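Extracellular solute-binding protein family 1 (Alicyclobacillus acidocaldarius subsp. acidocaldarius, PDB 4OVJ) probably binds an extracellular solute, most likely for delivery to an ABC importer, as members of the family 1 solute-binding proteins do. Local coordinates at residues 135-140 with 258-263; 155-160 with 277-282; 188-193 with 286-291; 290-295 with 364-369; 331-336 with 354-359. All coordinates share one frame; numbering follows the deposited sequence.

Interaction 1 of 5, residues 135-140 with 258-263. With SO4 (sulfate ion), chain B.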
# COMPACT_ATOMS: atom_id res chain seq x y z
N ALA A 135 -5.63 4.40 6.34
CA ALA A 135 -4.46 3.60 6.69
C ALA A 135 -3.57 3.48 5.47
O ALA A 135 -4.01 3.66 4.34
CB ALA A 135 -4.87 2.23 7.18
N LEU A 136 -2.31 3.16 5.72
CA LEU A 136 -1.26 3.27 4.72
C LEU A 136 -0.39 2.02 4.60
O LEU A 136 -0.27 1.24 5.54
CB LEU A 136 -0.33 4.41 5.12
CG LEU A 136 -0.98 5.77 5.38
CD1 LEU A 136 0.08 6.79 5.76
CD2 LEU A 136 -1.76 6.24 4.16
N ASN A 137 0.21 1.85 3.43
CA ASN A 137 1.27 0.89 3.22
C ASN A 137 2.23 1.45 2.18
O ASN A 137 1.87 2.30 1.38
CB ASN A 137 0.68 -0.43 2.76
CG ASN A 137 1.51 -1.65 3.12
OD1 ASN A 137 2.64 -1.57 3.61
ND2 ASN A 137 0.92 -2.81 2.89
N ASN A 138 3.47 0.98 2.19
CA ASN A 138 4.40 1.31 1.12
C ASN A 138 5.52 0.29 1.07
O ASN A 138 5.69 -0.51 1.98
CB ASN A 138 4.95 2.73 1.31
CG ASN A 138 5.66 2.92 2.63
OD1 ASN A 138 5.06 3.38 3.60
ND2 ASN A 138 6.95 2.58 2.67
N TYR A 139 6.27 0.32 -0.02
CA TYR A 139 7.41 -0.57 -0.18
C TYR A 139 8.55 -0.21 0.77
O TYR A 139 8.76 0.96 1.10
CB TYR A 139 7.92 -0.53 -1.61
CG TYR A 139 7.14 -1.42 -2.56
CD1 TYR A 139 7.05 -2.79 -2.33
CD2 TYR A 139 6.54 -0.91 -3.71
CE1 TYR A 139 6.35 -3.62 -3.19
CE2 TYR A 139 5.85 -1.74 -4.58
CZ TYR A 139 5.76 -3.09 -4.31
OH TYR A 139 5.08 -3.93 -5.15
N ALA A 140 9.27 -1.23 1.19
CA ALA A 140 10.49 -1.07 1.97
C ALA A 140 11.42 -2.22 1.63
O ALA A 140 10.97 -3.26 1.16
CB ALA A 140 10.16 -1.12 3.45
N LEU A 258 12.53 -6.89 -0.74
CA LEU A 258 11.85 -5.66 -1.11
C LEU A 258 10.37 -6.00 -1.19
O LEU A 258 9.96 -6.76 -2.07
CB LEU A 258 12.34 -5.16 -2.47
CG LEU A 258 11.50 -4.05 -3.13
CD1 LEU A 258 11.53 -2.82 -2.27
CD2 LEU A 258 12.00 -3.77 -4.54
N THR A 259 9.58 -5.50 -0.24
CA THR A 259 8.17 -5.85 -0.19
C THR A 259 7.41 -4.79 0.58
O THR A 259 7.98 -3.76 0.96
CB THR A 259 7.96 -7.23 0.45
OG1 THR A 259 6.58 -7.61 0.36
CG2 THR A 259 8.40 -7.19 1.91
N TRP A 260 6.12 -5.01 0.79
CA TRP A 260 5.33 -4.07 1.56
C TRP A 260 5.76 -4.05 3.02
O TRP A 260 6.00 -5.10 3.63
CB TRP A 260 3.85 -4.39 1.43
CG TRP A 260 3.43 -4.28 0.02
CD1 TRP A 260 3.41 -5.28 -0.93
CD2 TRP A 260 3.05 -3.08 -0.65
NE1 TRP A 260 3.01 -4.76 -2.15
CE2 TRP A 260 2.78 -3.42 -2.00
CE3 TRP A 260 2.90 -1.75 -0.24
CZ2 TRP A 260 2.36 -2.47 -2.94
CZ3 TRP A 260 2.48 -0.80 -1.19
CH2 TRP A 260 2.22 -1.17 -2.52
N VAL A 261 5.85 -2.84 3.57
CA VAL A 261 6.41 -2.68 4.89
C VAL A 261 5.62 -3.42 5.98
O VAL A 261 6.20 -3.84 6.98
CB VAL A 261 6.62 -1.18 5.24
CG1 VAL A 261 5.30 -0.49 5.53
CG2 VAL A 261 7.58 -1.05 6.41
N ASN A 262 4.32 -3.61 5.76
CA ASN A 262 3.44 -4.33 6.68
C ASN A 262 3.92 -5.72 7.01
O ASN A 262 3.63 -6.25 8.09
CB ASN A 262 2.00 -4.41 6.12
CG ASN A 262 1.83 -5.46 5.03
OD1 ASN A 262 2.20 -5.25 3.87
ND2 ASN A 262 1.21 -6.60 5.38
N TYR A 263 4.67 -6.33 6.09
CA TYR A 263 5.18 -7.67 6.28
C TYR A 263 6.24 -7.78 7.37
O TYR A 263 6.56 -8.90 7.79
CB TYR A 263 5.74 -8.25 4.98
CG TYR A 263 4.68 -8.74 4.03
CD1 TYR A 263 3.89 -9.84 4.35
CD2 TYR A 263 4.47 -8.12 2.81
CE1 TYR A 263 2.92 -10.30 3.49
CE2 TYR A 263 3.48 -8.57 1.94
CZ TYR A 263 2.71 -9.66 2.29
OH TYR A 263 1.75 -10.14 1.44
S SO4 B . 4.05 -7.35 -4.65
O1 SO4 B . 3.85 -8.32 -5.74
O2 SO4 B . 2.94 -6.36 -4.60
O3 SO4 B . 4.07 -8.07 -3.36
O4 SO4 B . 5.35 -6.68 -4.86
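Two neighbouring antiparallel strands of the central sheet, 128-144 and 256-260, meet here, where the second ends in a type I turn from W260 to Y263. The backbones are tied by A140 N to T259 O (2.8 Å), by the return bond T259 N to A140 O, and by V261 N to N138 O just past the strand end; all three donors lie nearly along the C=O axis. At the non-hydrogen-bonded pair Y139-W260 both side chains have CG anti to the carbonyl carbon, and their rings stack face to face, centroids 4.2 Å apart and planes 26° apart, with Y139 CE1 over the indole. The same two residues hold a sulfate, probably from the crystallisation liquor: Y139 OH bonds its O4 (2.8 Å) and W260 NE1 its O2 (2.9 Å, 173° at the hydrogen), while S184 supplies a third bond. N137, CG anti to its backbone N, lays its amide obliquely beside W260 CE3 and sends ND2 to N262 OD1 (2.9 Å); the donor stands above the acceptor's carbonyl plane. The sulfate does not reveal the natural ligand, but this antiparallel pair belongs to the sheet of a periplasmic-binding-protein fold and may lie near its ligand cleft.

Interaction 2 of 5, residues 155-160 with 277-282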
# COMPACT_ATOMS: atom_id res chain seq x y z
N GLY A 155 21.33 0.88 6.45
CA GLY A 155 19.95 1.25 6.18
C GLY A 155 19.71 2.54 5.42
O GLY A 155 18.55 2.91 5.20
N GLN A 156 20.77 3.22 5.01
CA GLN A 156 20.62 4.46 4.25
C GLN A 156 20.01 4.15 2.89
O GLN A 156 20.21 3.06 2.33
CB GLN A 156 21.96 5.19 4.10
CG GLN A 156 22.92 4.62 3.07
CD GLN A 156 23.87 3.53 3.58
OE1 GLN A 156 23.74 2.98 4.71
NE2 GLN A 156 24.83 3.20 2.73
N ARG A 157 19.29 5.12 2.34
CA ARG A 157 18.73 4.91 1.02
C ARG A 157 19.85 4.97 -0.01
O ARG A 157 20.71 5.87 0.04
CB ARG A 157 17.66 5.92 0.71
CG ARG A 157 16.70 5.41 -0.34
CD ARG A 157 15.65 6.46 -0.69
NE ARG A 157 14.61 5.85 -1.50
CZ ARG A 157 13.65 6.52 -2.12
NH1 ARG A 157 13.57 7.84 -1.98
NH2 ARG A 157 12.76 5.86 -2.84
N VAL A 158 19.84 4.05 -0.97
CA VAL A 158 20.88 3.99 -1.97
C VAL A 158 20.28 3.88 -3.37
O VAL A 158 19.09 3.63 -3.51
CB VAL A 158 21.83 2.80 -1.74
CG1 VAL A 158 22.65 3.00 -0.47
CG2 VAL A 158 21.07 1.49 -1.68
N SER A 159 21.12 4.06 -4.38
CA SER A 159 20.71 3.84 -5.76
C SER A 159 20.67 2.34 -6.07
O SER A 159 21.27 1.53 -5.36
CB SER A 159 21.68 4.49 -6.72
OG SER A 159 22.91 3.80 -6.67
N TRP A 160 20.00 1.99 -7.15
CA TRP A 160 19.96 0.58 -7.58
C TRP A 160 21.38 0.01 -7.80
O TRP A 160 21.66 -1.12 -7.40
CB TRP A 160 19.16 0.44 -8.88
CG TRP A 160 17.68 0.58 -8.73
CD1 TRP A 160 16.90 1.55 -9.25
CD2 TRP A 160 16.79 -0.32 -8.06
NE1 TRP A 160 15.60 1.34 -8.93
CE2 TRP A 160 15.50 0.18 -8.20
CE3 TRP A 160 16.97 -1.51 -7.34
CZ2 TRP A 160 14.38 -0.45 -7.67
CZ3 TRP A 160 15.87 -2.15 -6.81
CH2 TRP A 160 14.58 -1.61 -6.98
N LEU A 277 14.63 -1.78 8.38
CA LEU A 277 13.92 -1.26 7.23
C LEU A 277 14.66 -0.11 6.58
O LEU A 277 15.18 0.78 7.25
CB LEU A 277 12.54 -0.79 7.66
CG LEU A 277 11.68 -1.81 8.41
CD1 LEU A 277 10.38 -1.18 8.89
CD2 LEU A 277 11.38 -2.98 7.51
N ALA A 278 14.69 -0.13 5.26
CA ALA A 278 15.20 0.97 4.45
C ALA A 278 14.18 1.34 3.41
O ALA A 278 13.36 0.51 3.01
CB ALA A 278 16.49 0.58 3.78
N LEU A 279 14.21 2.59 2.96
CA LEU A 279 13.43 2.94 1.78
C LEU A 279 14.02 2.24 0.56
O LEU A 279 15.23 1.99 0.50
CB LEU A 279 13.42 4.46 1.56
CG LEU A 279 12.73 5.26 2.66
CD1 LEU A 279 12.90 6.74 2.38
CD2 LEU A 279 11.26 4.88 2.80
N PRO A 280 13.19 1.91 -0.43
CA PRO A 280 13.70 1.18 -1.58
C PRO A 280 14.64 2.01 -2.45
O PRO A 280 14.64 3.25 -2.39
CB PRO A 280 12.45 0.74 -2.35
CG PRO A 280 11.30 1.39 -1.69
CD PRO A 280 11.74 2.15 -0.49
N PRO A 281 15.49 1.34 -3.24
CA PRO A 281 16.54 2.06 -3.94
C PRO A 281 16.05 3.04 -4.97
O PRO A 281 14.94 2.90 -5.49
CB PRO A 281 17.36 0.96 -4.60
CG PRO A 281 17.11 -0.23 -3.78
CD PRO A 281 15.68 -0.12 -3.37
N THR A 282 16.88 4.03 -5.25
CA THR A 282 16.56 5.10 -6.16
C THR A 282 17.22 4.92 -7.53
O THR A 282 18.19 4.17 -7.68
CB THR A 282 17.00 6.45 -5.57
OG1 THR A 282 18.41 6.44 -5.33
CG2 THR A 282 16.28 6.71 -4.27
O HOH W 1 16.39 4.19 3.96
O HOH W 2 17.74 1.93 -0.67
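The carbonyl oxygen of P280 is gripped twice by one guanidinium: R157 NE donates at 2.7 Å, nearly along the C=O axis and in the guanidinium plane, and R157 NH2 adds a weak second bond. The contact joins the loop leading into helix 160-174 to the chain leaving strand 275-278, within the solute-binding-protein fold. R157 reaches across because CG is anti to the backbone N and the chain runs extended to NE. T282 CG2 sits over the centre of one guanidinium face, 3.3 Å from NE, and L279 CD1 lies over the opposite face, so the flat group is sandwiched between aliphatic carbons while its edge does the bonding. NH2 also forms a salt bridge with E288, which would probably favour the charged state.

Further along, the backbones are bridged at S159 and T282. T282 N bonds V158 O (2.8 Å) on a lone pair in the carbonyl plane, and W160 N answers to T282 O at 2.9 Å. S159 is the N-cap of helix 160-174. W160 opens that helix with its indole crossing P281 at about a right angle: P281 CB stands over the six-membered ring, 3.9 Å from its centroid and 20° off the normal, a CH-pi contact. W160 NE1 donates to Q194 OE1, outside the contact. Toward the other end two waters connect the backbones. One links V158 N with L279 O, and the other accepts from L279 N (2.9 Å) while donating to G155 O (2.8 Å).

Interaction 3 of 5, residues 188-193 with 286-291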
# COMPACT_ATOMS: atom_id res chain seq x y z
N PHE A 188 7.86 -3.67 -10.48
CA PHE A 188 8.11 -3.05 -11.76
C PHE A 188 7.42 -1.67 -11.85
O PHE A 188 7.97 -0.72 -12.40
CB PHE A 188 7.70 -3.93 -12.95
CG PHE A 188 7.92 -3.23 -14.25
CD1 PHE A 188 9.20 -2.83 -14.61
CD2 PHE A 188 6.86 -2.90 -15.07
CE1 PHE A 188 9.41 -2.10 -15.77
CE2 PHE A 188 7.08 -2.19 -16.24
CZ PHE A 188 8.35 -1.79 -16.59
N GLY A 189 6.21 -1.55 -11.29
CA GLY A 189 5.52 -0.27 -11.24
C GLY A 189 6.36 0.83 -10.61
O GLY A 189 6.39 1.95 -11.10
N TYR A 190 7.05 0.48 -9.54
CA TYR A 190 7.98 1.37 -8.85
C TYR A 190 9.12 1.81 -9.77
O TYR A 190 9.38 3.00 -9.93
CB TYR A 190 8.50 0.67 -7.59
CG TYR A 190 9.54 1.42 -6.81
CD1 TYR A 190 9.19 2.45 -5.94
CD2 TYR A 190 10.88 1.09 -6.92
CE1 TYR A 190 10.16 3.13 -5.23
CE2 TYR A 190 11.85 1.76 -6.22
CZ TYR A 190 11.49 2.77 -5.36
OH TYR A 190 12.45 3.45 -4.67
N TRP A 191 9.76 0.85 -10.44
CA TRP A 191 10.79 1.11 -11.44
C TRP A 191 10.29 1.99 -12.58
O TRP A 191 10.96 2.94 -12.97
CB TRP A 191 11.30 -0.23 -11.98
CG TRP A 191 12.41 -0.16 -12.99
CD1 TRP A 191 12.29 0.05 -14.32
CD2 TRP A 191 13.81 -0.37 -12.74
NE1 TRP A 191 13.53 0.01 -14.93
CE2 TRP A 191 14.47 -0.26 -13.98
CE3 TRP A 191 14.56 -0.67 -11.60
CZ2 TRP A 191 15.86 -0.42 -14.10
CZ3 TRP A 191 15.94 -0.82 -11.72
CH2 TRP A 191 16.57 -0.69 -12.96
N ALA A 192 9.12 1.66 -13.12
CA ALA A 192 8.56 2.43 -14.21
C ALA A 192 8.36 3.87 -13.80
O ALA A 192 8.70 4.78 -14.56
CB ALA A 192 7.25 1.85 -14.68
N ARG A 193 7.83 4.09 -12.60
CA ARG A 193 7.59 5.45 -12.11
C ARG A 193 8.90 6.23 -11.98
O ARG A 193 8.95 7.42 -12.29
CB ARG A 193 6.84 5.42 -10.78
CG ARG A 193 5.35 5.13 -10.93
CD ARG A 193 4.73 4.71 -9.61
NE ARG A 193 5.01 5.65 -8.51
CZ ARG A 193 4.24 6.68 -8.12
NH1 ARG A 193 3.10 6.98 -8.72
NH2 ARG A 193 4.64 7.44 -7.10
N GLY A 286 16.45 9.80 -12.33
CA GLY A 286 15.05 9.42 -12.36
C GLY A 286 14.14 10.30 -11.52
O GLY A 286 14.56 11.29 -10.91
N GLU A 287 12.87 9.93 -11.51
CA GLU A 287 11.85 10.54 -10.67
C GLU A 287 11.70 9.67 -9.43
O GLU A 287 12.25 8.57 -9.36
CB GLU A 287 10.53 10.62 -11.46
CG GLU A 287 10.68 11.43 -12.74
CD GLU A 287 9.39 11.71 -13.49
OE1 GLU A 287 8.30 11.45 -12.95
OE2 GLU A 287 9.47 12.19 -14.65
N GLU A 288 10.94 10.15 -8.46
CA GLU A 288 10.66 9.34 -7.28
C GLU A 288 9.64 8.27 -7.64
O GLU A 288 8.55 8.56 -8.13
CB GLU A 288 10.14 10.21 -6.12
CG GLU A 288 9.80 9.43 -4.85
CD GLU A 288 10.98 8.61 -4.32
OE1 GLU A 288 11.97 9.23 -3.89
OE2 GLU A 288 10.90 7.35 -4.31
N GLY A 289 10.01 7.01 -7.39
CA GLY A 289 9.11 5.89 -7.60
C GLY A 289 8.13 5.65 -6.47
O GLY A 289 7.04 5.11 -6.69
N LEU A 290 8.51 6.01 -5.25
CA LEU A 290 7.74 5.59 -4.09
C LEU A 290 6.41 6.32 -4.02
O LEU A 290 6.32 7.51 -4.31
CB LEU A 290 8.53 5.85 -2.81
CG LEU A 290 8.07 5.12 -1.55
CD1 LEU A 290 8.21 3.60 -1.70
CD2 LEU A 290 8.87 5.63 -0.36
N TYR A 291 5.38 5.58 -3.65
CA TYR A 291 4.06 6.11 -3.34
C TYR A 291 3.58 5.43 -2.07
O TYR A 291 4.06 4.36 -1.69
CB TYR A 291 3.06 5.85 -4.46
CG TYR A 291 2.92 4.38 -4.81
CD1 TYR A 291 3.85 3.75 -5.63
CD2 TYR A 291 1.89 3.61 -4.28
CE1 TYR A 291 3.75 2.39 -5.93
CE2 TYR A 291 1.78 2.27 -4.58
CZ TYR A 291 2.72 1.66 -5.39
OH TYR A 291 2.61 0.32 -5.69
O HOH W 3 12.71 6.36 -6.39
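R193 crosses Y291 at about a right angle, the guanidinium and ring planes 69° apart, with Y291 CB and CD1 over one guanidinium face and R193 NE 3.6 Å from Y291 CD1. The arginine leaves helix 185-194 with CG anti to the carbonyl carbon and bends at chi3 (52°), which turns its edge onto the loop before strand 293-300. There NE donates to G289 O at 2.8 Å, in the guanidinium plane but above the plane of the carbonyl; NH2 adds weak bonds to the same oxygen and to L290 O. A turn earlier on the helix, Y190 has CG anti to its backbone N, and its ring carbon CE1 comes within 3.3 Å of L290 N. That N-H is already engaged: E288 OE2 takes it at 2.9 Å through its anti lone pair. A water bonded to E288 OE2 and G289 N gives Y190 OH a weak bond, while the main partner of this hydroxyl is P281 O. G289 fits closely, since a CB there would clash with Y190 O. R193 also reaches D370 in a salt bridge and P368 O through NH1. With D370 as its partner, the buried guanidinium is likely to stay charged while its edge satisfies loop carbonyls.

Interaction 4 of 5, residues 290-295 with 364-369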
# COMPACT_ATOMS: atom_id res chain seq x y z
N LEU A 290 8.51 6.01 -5.25
CA LEU A 290 7.74 5.59 -4.09
C LEU A 290 6.41 6.32 -4.02
O LEU A 290 6.32 7.51 -4.31
CB LEU A 290 8.53 5.85 -2.81
CG LEU A 290 8.07 5.12 -1.55
CD1 LEU A 290 8.21 3.60 -1.70
CD2 LEU A 290 8.87 5.63 -0.36
N TYR A 291 5.38 5.58 -3.65
CA TYR A 291 4.06 6.11 -3.34
C TYR A 291 3.58 5.43 -2.07
O TYR A 291 4.06 4.36 -1.69
CB TYR A 291 3.06 5.85 -4.46
CG TYR A 291 2.92 4.38 -4.81
CD1 TYR A 291 3.85 3.75 -5.63
CD2 TYR A 291 1.89 3.61 -4.28
CE1 TYR A 291 3.75 2.39 -5.93
CE2 TYR A 291 1.78 2.27 -4.58
CZ TYR A 291 2.72 1.66 -5.39
OH TYR A 291 2.61 0.32 -5.69
N ILE A 292 2.61 6.05 -1.42
CA ILE A 292 1.92 5.46 -0.29
C ILE A 292 0.60 4.92 -0.81
O ILE A 292 -0.16 5.64 -1.44
CB ILE A 292 1.66 6.50 0.82
CG1 ILE A 292 2.91 7.31 1.14
CG2 ILE A 292 1.14 5.80 2.06
CD1 ILE A 292 4.12 6.50 1.53
N LYS A 293 0.32 3.66 -0.53
CA LYS A 293 -0.92 3.05 -0.97
C LYS A 293 -1.96 3.29 0.12
O LYS A 293 -1.74 2.89 1.26
CB LYS A 293 -0.71 1.56 -1.18
CG LYS A 293 -1.94 0.81 -1.67
CD LYS A 293 -1.59 -0.66 -1.91
CE LYS A 293 -2.83 -1.52 -1.96
NZ LYS A 293 -3.56 -1.31 -3.24
N PRO A 294 -3.08 3.94 -0.22
CA PRO A 294 -4.17 4.06 0.75
C PRO A 294 -4.92 2.74 0.87
O PRO A 294 -5.36 2.18 -0.14
CB PRO A 294 -5.04 5.16 0.14
CG PRO A 294 -4.87 4.99 -1.33
CD PRO A 294 -3.46 4.47 -1.55
N SER A 295 -5.06 2.22 2.08
CA SER A 295 -5.72 0.94 2.25
C SER A 295 -7.20 1.06 1.88
O SER A 295 -7.77 0.19 1.22
CB SER A 295 -5.60 0.47 3.69
OG SER A 295 -4.23 0.39 4.03
N LYS A 364 8.15 11.65 3.52
CA LYS A 364 8.96 12.78 3.07
C LYS A 364 9.23 12.78 1.57
O LYS A 364 9.36 13.84 0.97
CB LYS A 364 10.27 12.84 3.84
CG LYS A 364 10.09 13.13 5.31
CD LYS A 364 11.43 13.05 6.03
CE LYS A 364 11.29 13.40 7.50
NZ LYS A 364 12.57 13.11 8.20
N VAL A 365 9.30 11.60 0.96
CA VAL A 365 9.67 11.48 -0.45
C VAL A 365 8.53 11.07 -1.37
O VAL A 365 8.61 11.32 -2.55
CB VAL A 365 10.84 10.48 -0.67
CG1 VAL A 365 12.03 10.85 0.20
CG2 VAL A 365 10.42 9.04 -0.41
N ALA A 366 7.49 10.42 -0.85
CA ALA A 366 6.54 9.72 -1.72
C ALA A 366 5.75 10.71 -2.56
O ALA A 366 5.44 11.82 -2.12
CB ALA A 366 5.60 8.86 -0.90
N THR A 367 5.43 10.31 -3.78
CA THR A 367 4.57 11.11 -4.63
C THR A 367 3.24 10.37 -4.77
O THR A 367 3.13 9.22 -4.35
CB THR A 367 5.20 11.33 -6.00
OG1 THR A 367 5.29 10.10 -6.69
CG2 THR A 367 6.59 11.93 -5.86
N PRO A 368 2.22 11.03 -5.34
CA PRO A 368 0.91 10.40 -5.37
C PRO A 368 0.89 9.08 -6.13
O PRO A 368 1.60 8.89 -7.12
CB PRO A 368 0.04 11.44 -6.08
CG PRO A 368 0.68 12.74 -5.74
CD PRO A 368 2.16 12.43 -5.78
N ILE A 369 0.06 8.18 -5.64
CA ILE A 369 -0.20 6.91 -6.30
C ILE A 369 -0.79 7.15 -7.69
O ILE A 369 -1.47 8.16 -7.92
CB ILE A 369 -1.13 6.05 -5.41
CG1 ILE A 369 -1.22 4.62 -5.93
CG2 ILE A 369 -2.51 6.70 -5.27
CD1 ILE A 369 -1.94 3.67 -4.98
O HOH W 4 1.91 8.86 -1.83
O HOH W 5 -0.88 8.41 -2.48
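Chain leading into strand 293-300 of the central sheet packs here against the end of helix 350-365 and the residues that follow it. The close-fitted part is apolar. L290 CD2 meets V365 CG2 at 3.7 Å, and I292, with CG1 anti to the carbonyl carbon, places CG1 and CD1 both against the methyl of A366. I369 has CG1 anti to its backbone N and an extended chain, so CG1 lies obliquely beside Y291 CD2 (3.7 Å) while CD1 goes on to meet P294 CD tip to tip. Y291 CB, placed by the backbone, lies 3.4 Å from T367 O; CG sits in the crowded position between the backbone N and the carbonyl carbon (chi1 57°), which sets the ring so that CD2 faces I369. An alanine here would remove the ring beside I369 CG1 and would probably loosen the packing of the segment after helix 350-365.

Direct backbone bonding is sparse by comparison: T367 N donates to L290 O at 3.0 Å, in the carbonyl plane, and A366 CA adds a CA-H...O contact to the same oxygen. On the solvent side the backbones of the two segments are bridged by water. One water accepts from I292 N and donates to T367 O; the next donates to I292 O at 3.0 Å and takes only a weak bond from I369 N, 3.3 Å away.

Interaction 5 of 5, residues 331-336 with 354-359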
# COMPACT_ATOMS: atom_id res chain seq x y z
N ARG A 331 -5.96 -2.42 9.33
CA ARG A 331 -6.09 -1.92 7.94
C ARG A 331 -4.78 -1.44 7.32
O ARG A 331 -4.72 -1.16 6.12
CB ARG A 331 -7.07 -0.76 7.93
CG ARG A 331 -8.51 -1.15 8.20
CD ARG A 331 -9.32 0.12 8.36
NE ARG A 331 -10.77 -0.09 8.30
CZ ARG A 331 -11.54 -0.50 9.31
NH1 ARG A 331 -11.03 -0.78 10.50
NH2 ARG A 331 -12.84 -0.62 9.13
N GLY A 332 -3.74 -1.35 8.13
CA GLY A 332 -2.47 -0.79 7.72
C GLY A 332 -1.92 0.15 8.77
O GLY A 332 -2.38 0.19 9.91
N ILE A 333 -0.91 0.92 8.37
CA ILE A 333 -0.29 1.90 9.24
C ILE A 333 -1.21 3.11 9.40
O ILE A 333 -1.76 3.58 8.41
CB ILE A 333 1.06 2.35 8.66
CG1 ILE A 333 1.99 1.15 8.57
CG2 ILE A 333 1.68 3.43 9.53
CD1 ILE A 333 2.00 0.35 9.85
N PRO A 334 -1.38 3.61 10.63
CA PRO A 334 -2.25 4.77 10.81
C PRO A 334 -1.86 5.95 9.94
O PRO A 334 -0.67 6.27 9.79
CB PRO A 334 -2.07 5.12 12.28
CG PRO A 334 -1.74 3.82 12.92
CD PRO A 334 -0.91 3.08 11.92
N VAL A 335 -2.86 6.59 9.36
CA VAL A 335 -2.62 7.68 8.45
C VAL A 335 -2.14 8.97 9.14
O VAL A 335 -1.41 9.76 8.55
CB VAL A 335 -3.88 7.95 7.60
CG1 VAL A 335 -5.03 8.44 8.46
CG2 VAL A 335 -3.56 8.92 6.47
N SER A 336 -2.54 9.16 10.39
CA SER A 336 -2.29 10.41 11.11
C SER A 336 -0.94 10.40 11.80
O SER A 336 -0.64 9.49 12.55
CB SER A 336 -3.35 10.62 12.19
OG SER A 336 -2.95 11.64 13.09
N ALA A 354 9.25 0.24 14.25
CA ALA A 354 10.13 0.32 13.09
C ALA A 354 9.34 0.68 11.84
O ALA A 354 9.78 1.51 11.06
CB ALA A 354 10.88 -0.98 12.88
N GLU A 355 8.19 0.04 11.66
CA GLU A 355 7.29 0.33 10.54
C GLU A 355 6.88 1.78 10.54
O GLU A 355 6.86 2.42 9.51
CB GLU A 355 5.98 -0.42 10.66
CG GLU A 355 5.90 -1.80 10.10
CD GLU A 355 4.45 -2.25 10.03
OE1 GLU A 355 3.80 -2.03 8.99
OE2 GLU A 355 3.95 -2.76 11.04
N PHE A 356 6.48 2.29 11.71
CA PHE A 356 6.02 3.68 11.82
C PHE A 356 7.15 4.63 11.45
O PHE A 356 6.94 5.62 10.74
CB PHE A 356 5.53 4.01 13.23
CG PHE A 356 4.18 3.44 13.57
CD1 PHE A 356 3.63 2.36 12.89
CD2 PHE A 356 3.45 3.98 14.63
CE1 PHE A 356 2.40 1.85 13.25
CE2 PHE A 356 2.22 3.45 14.99
CZ PHE A 356 1.70 2.40 14.29
N GLN A 357 8.36 4.34 11.93
CA GLN A 357 9.51 5.19 11.61
C GLN A 357 9.81 5.19 10.12
O GLN A 357 10.12 6.21 9.53
CB GLN A 357 10.75 4.74 12.37
CG GLN A 357 10.68 5.04 13.86
CD GLN A 357 11.81 4.39 14.65
OE1 GLN A 357 12.43 3.42 14.20
NE2 GLN A 357 12.07 4.92 15.84
N LEU A 358 9.72 4.01 9.50
CA LEU A 358 9.96 3.91 8.06
C LEU A 358 8.90 4.72 7.30
O LEU A 358 9.23 5.47 6.38
CB LEU A 358 9.94 2.44 7.63
CG LEU A 358 10.32 2.04 6.20
CD1 LEU A 358 9.22 2.33 5.20
CD2 LEU A 358 11.63 2.67 5.77
N VAL A 359 7.64 4.58 7.70
CA VAL A 359 6.57 5.31 7.00
C VAL A 359 6.80 6.82 7.14
O VAL A 359 6.64 7.56 6.18
CB VAL A 359 5.17 4.87 7.45
CG1 VAL A 359 4.08 5.74 6.84
CG2 VAL A 359 4.90 3.43 7.02
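The short, weakly bonded strand 333-334 passes alongside helix 350-365 with its closest CA atoms, those of I333 and F356, 7.0 Å apart, so the contact is made by side chains. I333 points at the helix and carries most of it. With CG1 anti to the carbonyl carbon, its CD1 comes to the edge of the F356 ring, near the ring plane, at 3.7 Å from CE1. The same methyl lies 3.1 Å from E355 OE1, a tight approach of an apolar carbon to a carboxylate; I333 was modelled in two conformers, one of them described here. One turn on, V359 CG2 meets I333 CG1 tip to tip at 4.0 Å. P334 crosses F356 at about a right angle, its CD 3.6 Å from CZ. An alanine at F356 would take away the ring that I333 CD1 and P334 CD share, and would probably loosen the strand against the helix. F356 also touches R340 and M344 of helix 337-345, and S336 is the N-cap of that helix. I333 pairs through its backbone with L136 of strand 128-144 in the sheet, and helix 350-365 packs on both strands, V359 also touching N138.

Interactions 1, 2, 4 and 5 all reach one mixed sheet, in which strand 128-144 pairs with strands 256-260, 275-278, 293-300 and 333-334. Interaction 1 lies about 6 Å from the centre of the chain; measured from the centre of interaction 1, the centres of interactions 5 and 4 are about 9 and 11 Å away, those of 2 and 3 about 14 and 15 Å. Along the chain interactions 1, 2 and 3 cross one another, interaction 4 starts where 3 ends, sharing L290 and Y291, and interaction 5 is nested inside the loop that 4 closes. Helix 350-365 serves both 4 and 5. Residues distant in sequence thus converge around the central strands, consistent with a two-lobed binding protein whose chain crosses repeatedly between lobes.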